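Local coordinates for putative HpcE protein (Mycolicibacterium smegmatis, PDB 6V77) that is of unknown function but belongs to the fumarylacetoacetate hydrolase (FAH) family and carries a zinc ion bound by acidic side chains, at residues Pro33-Gln38 / Pro65-Arg70; Val72-Gly76 / Val95-Lys99. All coordinates share one frame; numbering follows the deposited sequence.

Contact 1 of 2, residues Pro33-Gln38 / Pro65-Arg70; sequences PQDLYQ and PAPLPR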
loop_
_atom_site.group_PDB
_atom_site.type_symbol
_atom_site.label_atom_id
_atom_site.label_comp_id
_atom_site.label_asym_id
_atom_site.label_seq_id
_atom_site.Cartn_x
_atom_site.Cartn_y
_atom_site.Cartn_z
ATOM N N PRO B 33 17.714 -0.404 -3.648
ATOM C CA PRO B 33 17.586 -1.539 -2.716
ATOM C C PRO B 33 16.572 -2.577 -3.167
ATOM O O PRO B 33 16.843 -3.777 -3.053
ATOM C CB PRO B 33 17.172 -0.862 -1.401
ATOM C CG PRO B 33 17.752 0.516 -1.493
ATOM C CD PRO B 33 17.572 0.893 -2.959
ATOM N N GLN B 34 15.418 -2.168 -3.705
ATOM C CA GLN B 34 14.430 -3.184 -4.062
ATOM C C GLN B 34 14.950 -4.145 -5.130
ATOM O O GLN B 34 14.479 -5.286 -5.190
ATOM C CB GLN B 34 13.111 -2.557 -4.531
ATOM C CG GLN B 34 12.519 -1.418 -3.647
ATOM C CD GLN B 34 12.061 -1.817 -2.222
ATOM O OE1 GLN B 34 12.160 -1.005 -1.318
ATOM N NE2 GLN B 34 11.512 -3.023 -2.040
ATOM N N ASP B 35 15.937 -3.736 -5.944
ATOM C CA ASP B 35 16.499 -4.650 -6.943
ATOM C C ASP B 35 17.204 -5.817 -6.279
ATOM O O ASP B 35 17.232 -6.928 -6.825
ATOM C CB ASP B 35 17.487 -3.929 -7.866
ATOM C CG ASP B 35 18.213 -4.895 -8.830
ATOM O OD1 ASP B 35 17.558 -5.389 -9.763
ATOM O OD2 ASP B 35 19.428 -5.168 -8.663
ATOM N N LEU B 36 17.819 -5.575 -5.124
ATOM C CA LEU B 36 18.460 -6.664 -4.405
ATOM C C LEU B 36 17.432 -7.672 -3.932
ATOM O O LEU B 36 17.621 -8.881 -4.091
ATOM C CB LEU B 36 19.258 -6.132 -3.217
ATOM C CG LEU B 36 20.742 -5.976 -3.467
ATOM C CD1 LEU B 36 20.990 -5.136 -4.691
ATOM C CD2 LEU B 36 21.369 -5.354 -2.249
ATOM N N TYR B 37 16.332 -7.192 -3.340
ATOM C CA TYR B 37 15.337 -8.125 -2.818
ATOM C C TYR B 37 14.722 -8.931 -3.943
ATOM O O TYR B 37 14.461 -10.129 -3.781
ATOM C CB TYR B 37 14.274 -7.374 -2.007
ATOM C CG TYR B 37 14.932 -6.530 -0.938
ATOM C CD1 TYR B 37 15.876 -7.083 -0.073
ATOM C CD2 TYR B 37 14.665 -5.163 -0.835
ATOM C CE1 TYR B 37 16.515 -6.315 0.885
ATOM C CE2 TYR B 37 15.306 -4.383 0.126
ATOM C CZ TYR B 37 16.222 -4.965 0.981
ATOM O OH TYR B 37 16.878 -4.215 1.922
ATOM N N GLN B 38 14.514 -8.305 -5.108
ATOM C CA GLN B 38 13.925 -9.028 -6.223
ATOM C C GLN B 38 14.858 -10.125 -6.718
ATOM O O GLN B 38 14.394 -11.137 -7.250
ATOM C CB GLN B 38 13.575 -8.054 -7.349
ATOM C CG GLN B 38 12.839 -8.679 -8.500
ATOM C CD GLN B 38 11.459 -9.187 -8.111
ATOM O OE1 GLN B 38 10.780 -8.592 -7.276
ATOM N NE2 GLN B 38 11.046 -10.297 -8.706
ATOM N N PRO B 65 16.102 0.791 4.429
ATOM C CA PRO B 65 16.671 -0.323 3.658
ATOM C C PRO B 65 15.695 -0.893 2.636
ATOM O O PRO B 65 16.130 -1.583 1.707
ATOM C CB PRO B 65 17.045 -1.358 4.734
ATOM C CG PRO B 65 16.214 -0.988 5.938
ATOM C CD PRO B 65 15.972 0.500 5.870
ATOM N N ALA B 66 14.395 -0.618 2.777
ATOM C CA ALA B 66 13.376 -0.970 1.787
ATOM C C ALA B 66 12.572 0.299 1.551
ATOM O O ALA B 66 11.543 0.528 2.199
ATOM C CB ALA B 66 12.499 -2.124 2.264
ATOM N N PRO B 67 13.035 1.173 0.654
ATOM C CA PRO B 67 12.395 2.491 0.529
ATOM C C PRO B 67 11.130 2.492 -0.330
ATOM O O PRO B 67 10.330 3.432 -0.215
ATOM C CB PRO B 67 13.495 3.346 -0.113
ATOM C CG PRO B 67 14.294 2.364 -0.926
ATOM C CD PRO B 67 14.270 1.065 -0.148
ATOM N N LEU B 68 10.909 1.484 -1.182
ATOM C CA LEU B 68 9.727 1.477 -2.057
ATOM C C LEU B 68 9.106 0.079 -2.129
ATOM O O LEU B 68 9.003 -0.527 -3.205
ATOM C CB LEU B 68 10.085 2.000 -3.449
ATOM C CG LEU B 68 8.882 2.290 -4.372
ATOM C CD1 LEU B 68 7.832 3.219 -3.742
ATOM C CD2 LEU B 68 9.322 2.833 -5.726
ATOM N N PRO B 69 8.640 -0.445 -0.996
ATOM C CA PRO B 69 8.003 -1.763 -1.017
ATOM C C PRO B 69 6.707 -1.713 -1.820
ATOM O O PRO B 69 5.974 -0.727 -1.789
ATOM C CB PRO B 69 7.742 -2.071 0.463
ATOM C CG PRO B 69 7.715 -0.697 1.133
ATOM C CD PRO B 69 8.670 0.152 0.359
ATOM N N ARG B 70 6.440 -2.796 -2.555
ATOM C CA ARG B 70 5.173 -2.883 -3.277
ATOM C C ARG B 70 3.984 -2.939 -2.324
ATOM O O ARG B 70 2.921 -2.374 -2.617
ATOM C CB ARG B 70 5.205 -4.101 -4.196
ATOM C CG ARG B 70 6.185 -3.877 -5.327
ATOM C CD ARG B 70 6.603 -5.179 -5.990
ATOM N NE ARG B 70 5.628 -5.604 -6.971
ATOM C CZ ARG B 70 5.833 -6.611 -7.825
ATOM N NH1 ARG B 70 6.984 -7.279 -7.808
ATOM N NH2 ARG B 70 4.894 -6.947 -8.698
HETATM O O HOH W 1 9.069 -7.302 -5.829
#
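The ring of Tyr37 presents its edge to Pro65, whose carbonyl oxygen lies near the ring plane at the hydroxyl end, while the methyl of Ala66 nears CE2 obliquely. This is a worked example of a short helix, 33-38, docked by its side chains on a proline-rich loop, here the one running between strands 62-63 and 72-76. Tyr37 OH donates to Pro65 O over 2.7 Å, arriving from above the carbonyl plane. Gln34 reaches the middle of the loop with its amide. A bend at chi2 (-65°) turns this group so that OE1 accepts the N-H of Leu68 at 2.8 Å, again with the donor well out of the carbonyl plane. The same OE1 is 3.1 Å from Pro67 N, a contact without a bond because that nitrogen carries no hydrogen. Alongside the amide, Pro33 CB packs on Pro67 CD at 3.7 Å. Arg70 makes a cation-pi contact with Tyr232 and packs on Leu68 of the second subunit. At the far end Arg70 NH1 stands 4.1 Å from Gln38 OE1, and a water spans the interval: it donates to Gln38 OE1 and accepts from Arg70 NH1 at 2.9 Å, lying in the guanidinium plane.

Contact 2 of 2, residues Val72-Gly76 / Val95-Lys99; sequences VFAVG and VIFTK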
loop_
_atom_site.group_PDB
_atom_site.type_symbol
_atom_site.label_atom_id
_atom_site.label_comp_id
_atom_site.label_asym_id
_atom_site.label_seq_id
_atom_site.Cartn_x
_atom_site.Cartn_y
_atom_site.Cartn_z
ATOM N N VAL B 72 2.993 -2.852 2.028
ATOM C CA VAL B 72 3.402 -2.633 3.420
ATOM C C VAL B 72 2.306 -3.195 4.301
ATOM O O VAL B 72 1.149 -2.749 4.224
ATOM C CB VAL B 72 3.595 -1.142 3.732
ATOM C CG1 VAL B 72 3.914 -0.949 5.226
ATOM C CG2 VAL B 72 4.663 -0.529 2.836
ATOM N N PHE B 73 2.662 -4.120 5.169
ATOM C CA PHE B 73 1.708 -4.694 6.107
ATOM C C PHE B 73 2.037 -4.200 7.499
ATOM O O PHE B 73 3.149 -4.416 7.986
ATOM C CB PHE B 73 1.760 -6.214 6.052
ATOM C CG PHE B 73 1.501 -6.724 4.688
ATOM C CD1 PHE B 73 0.205 -6.828 4.216
ATOM C CD2 PHE B 73 2.559 -7.011 3.837
ATOM C CE1 PHE B 73 -0.065 -7.277 2.919
ATOM C CE2 PHE B 73 2.303 -7.485 2.522
ATOM C CZ PHE B 73 0.992 -7.589 2.062
ATOM N N ALA B 74 1.079 -3.561 8.141
ATOM C CA ALA B 74 1.292 -3.095 9.510
ATOM C C ALA B 74 0.325 -3.839 10.415
ATOM O O ALA B 74 -0.862 -3.958 10.095
ATOM C CB ALA B 74 1.104 -1.587 9.613
ATOM N N VAL B 75 0.835 -4.338 11.534
ATOM C CA VAL B 75 0.103 -5.242 12.405
ATOM C C VAL B 75 -0.268 -4.478 13.668
ATOM O O VAL B 75 0.591 -3.831 14.279
ATOM C CB VAL B 75 0.949 -6.482 12.728
ATOM C CG1 VAL B 75 0.210 -7.413 13.675
ATOM C CG2 VAL B 75 1.347 -7.208 11.411
ATOM N N GLY B 76 -1.552 -4.518 14.035
ATOM C CA GLY B 76 -2.002 -3.961 15.294
ATOM C C GLY B 76 -2.098 -5.035 16.369
ATOM O O GLY B 76 -2.110 -6.222 16.076
ATOM N N VAL B 95 -4.367 -8.290 13.215
ATOM C CA VAL B 95 -5.052 -7.077 12.776
ATOM C C VAL B 95 -4.143 -6.394 11.760
ATOM O O VAL B 95 -3.012 -6.031 12.090
ATOM C CB VAL B 95 -5.335 -6.151 13.970
ATOM C CG1 VAL B 95 -5.994 -4.870 13.501
ATOM C CG2 VAL B 95 -6.196 -6.857 15.017
ATOM N N ILE B 96 -4.607 -6.247 10.516
ATOM C CA ILE B 96 -3.726 -5.840 9.424
ATOM C C ILE B 96 -4.201 -4.518 8.823
ATOM O O ILE B 96 -5.369 -4.381 8.434
ATOM C CB ILE B 96 -3.632 -6.927 8.331
ATOM C CG1 ILE B 96 -3.119 -8.259 8.930
ATOM C CG2 ILE B 96 -2.758 -6.426 7.185
ATOM C CD1 ILE B 96 -1.710 -8.199 9.545
ATOM N N PHE B 97 -3.278 -3.565 8.707
ATOM C CA PHE B 97 -3.528 -2.323 7.986
ATOM C C PHE B 97 -2.250 -1.978 7.231
ATOM O O PHE B 97 -1.366 -2.820 7.048
ATOM C CB PHE B 97 -4.000 -1.202 8.930
ATOM C CG PHE B 97 -3.190 -1.084 10.173
ATOM C CD1 PHE B 97 -2.093 -0.248 10.216
ATOM C CD2 PHE B 97 -3.526 -1.802 11.307
ATOM C CE1 PHE B 97 -1.331 -0.140 11.381
ATOM C CE2 PHE B 97 -2.759 -1.704 12.469
ATOM C CZ PHE B 97 -1.670 -0.878 12.505
ATOM N N THR B 98 -2.148 -0.754 6.734
ATOM C CA THR B 98 -0.950 -0.421 5.976
ATOM C C THR B 98 -0.394 0.903 6.482
ATOM O O THR B 98 -1.035 1.627 7.248
ATOM C CB THR B 98 -1.223 -0.371 4.453
ATOM O OG1 THR B 98 0.029 -0.392 3.746
ATOM C CG2 THR B 98 -2.023 0.894 4.078
ATOM N N LYS B 99 0.840 1.180 6.091
ATOM C CA LYS B 99 1.450 2.492 6.268
ATOM C C LYS B 99 1.898 2.902 4.872
ATOM O O LYS B 99 2.748 2.231 4.273
ATOM C CB LYS B 99 2.601 2.428 7.278
ATOM C CG LYS B 99 2.100 2.253 8.725
ATOM C CD LYS B 99 3.173 1.716 9.703
ATOM C CE LYS B 99 4.232 2.756 10.027
ATOM N NZ LYS B 99 3.680 4.016 10.601
HETATM O O HOH W 2 0.776 -1.373 0.920
HETATM O O HOH W 3 -2.607 -8.538 15.544
#
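Phe97 lies with one face of its ring over the carbonyl oxygen of Ala74, which sits 3.5 Å from the ring plane beneath its centre. That same oxygen accepts the backbone N-H of Phe97 at 2.8 Å, in the carbonyl plane, so the atom that takes this N-H also lies under the ring of the same residue, a contact that covers it without bonding to it. The geometry follows from chi1 of 46°, which sets CG between the backbone N and the carbonyl carbon and folds the ring back across the neighbouring strand. There CE1 presses tightly on Ala74 CB at 3.3 Å, and CE2 comes within 3.4 Å of Gly76 N from an oblique direction. Ala74 and Phe97 form a hydrogen-bonded antiparallel pair, completed by Ala74 N donating to Phe97 O at 2.8 Å.

The next pair, Val75 and Ile96, is non-hydrogen-bonded and projects to the other face of the sheet. The two side chains run side by side, with Val75 CG2 and Ile96 CD1 3.7 Å apart. Beyond the strand proper, Thr98 OG1 donates to Val72 O over 2.7 Å and also takes a hydrogen from a water that accepts from Val72 N. Lys99 leans its CD on Ala74 CB at 3.9 Å, then bends at chi3 and chi4; its NZ forms a salt bridge with Asp152, one of the zinc ligands, which makes Lys99 a second-shell residue of the metal site, and hydrogen bonds to the carbonyl oxygens of Lys171 and Phe176.

Strand 72-76 lies between two partners in the mixed sheet: antiparallel 95-97 and parallel 236-238, the latter bonded through Phe73 and Val75. Helix 218-226 packs on Phe73, Val75 and Ile96 through Leu221 and Leu225, and Phe100 of the second subunit meets Phe73 and Ile96.

In the fold
The two contacts follow one another along the chain: the loop 65-70 of contact 1 leads almost directly into strand 72-76 of contact 2, although their centres are 18 Å apart and they share no other touch. Strand 236-238 relates them in space, since Val236 packs on Ala66 and Pro69 and also bonds to the backbone of Phe73. The metal lies on the side of contact 2, with the nearest atom of the Phe97 side chain about 4 Å from the zinc ion, which is held by Glu121, Glu123 and Asp152. Both contacts reach the dimer interface: Leu68 packs on Arg70 of the second subunit, and Thr98 on its own counterpart there.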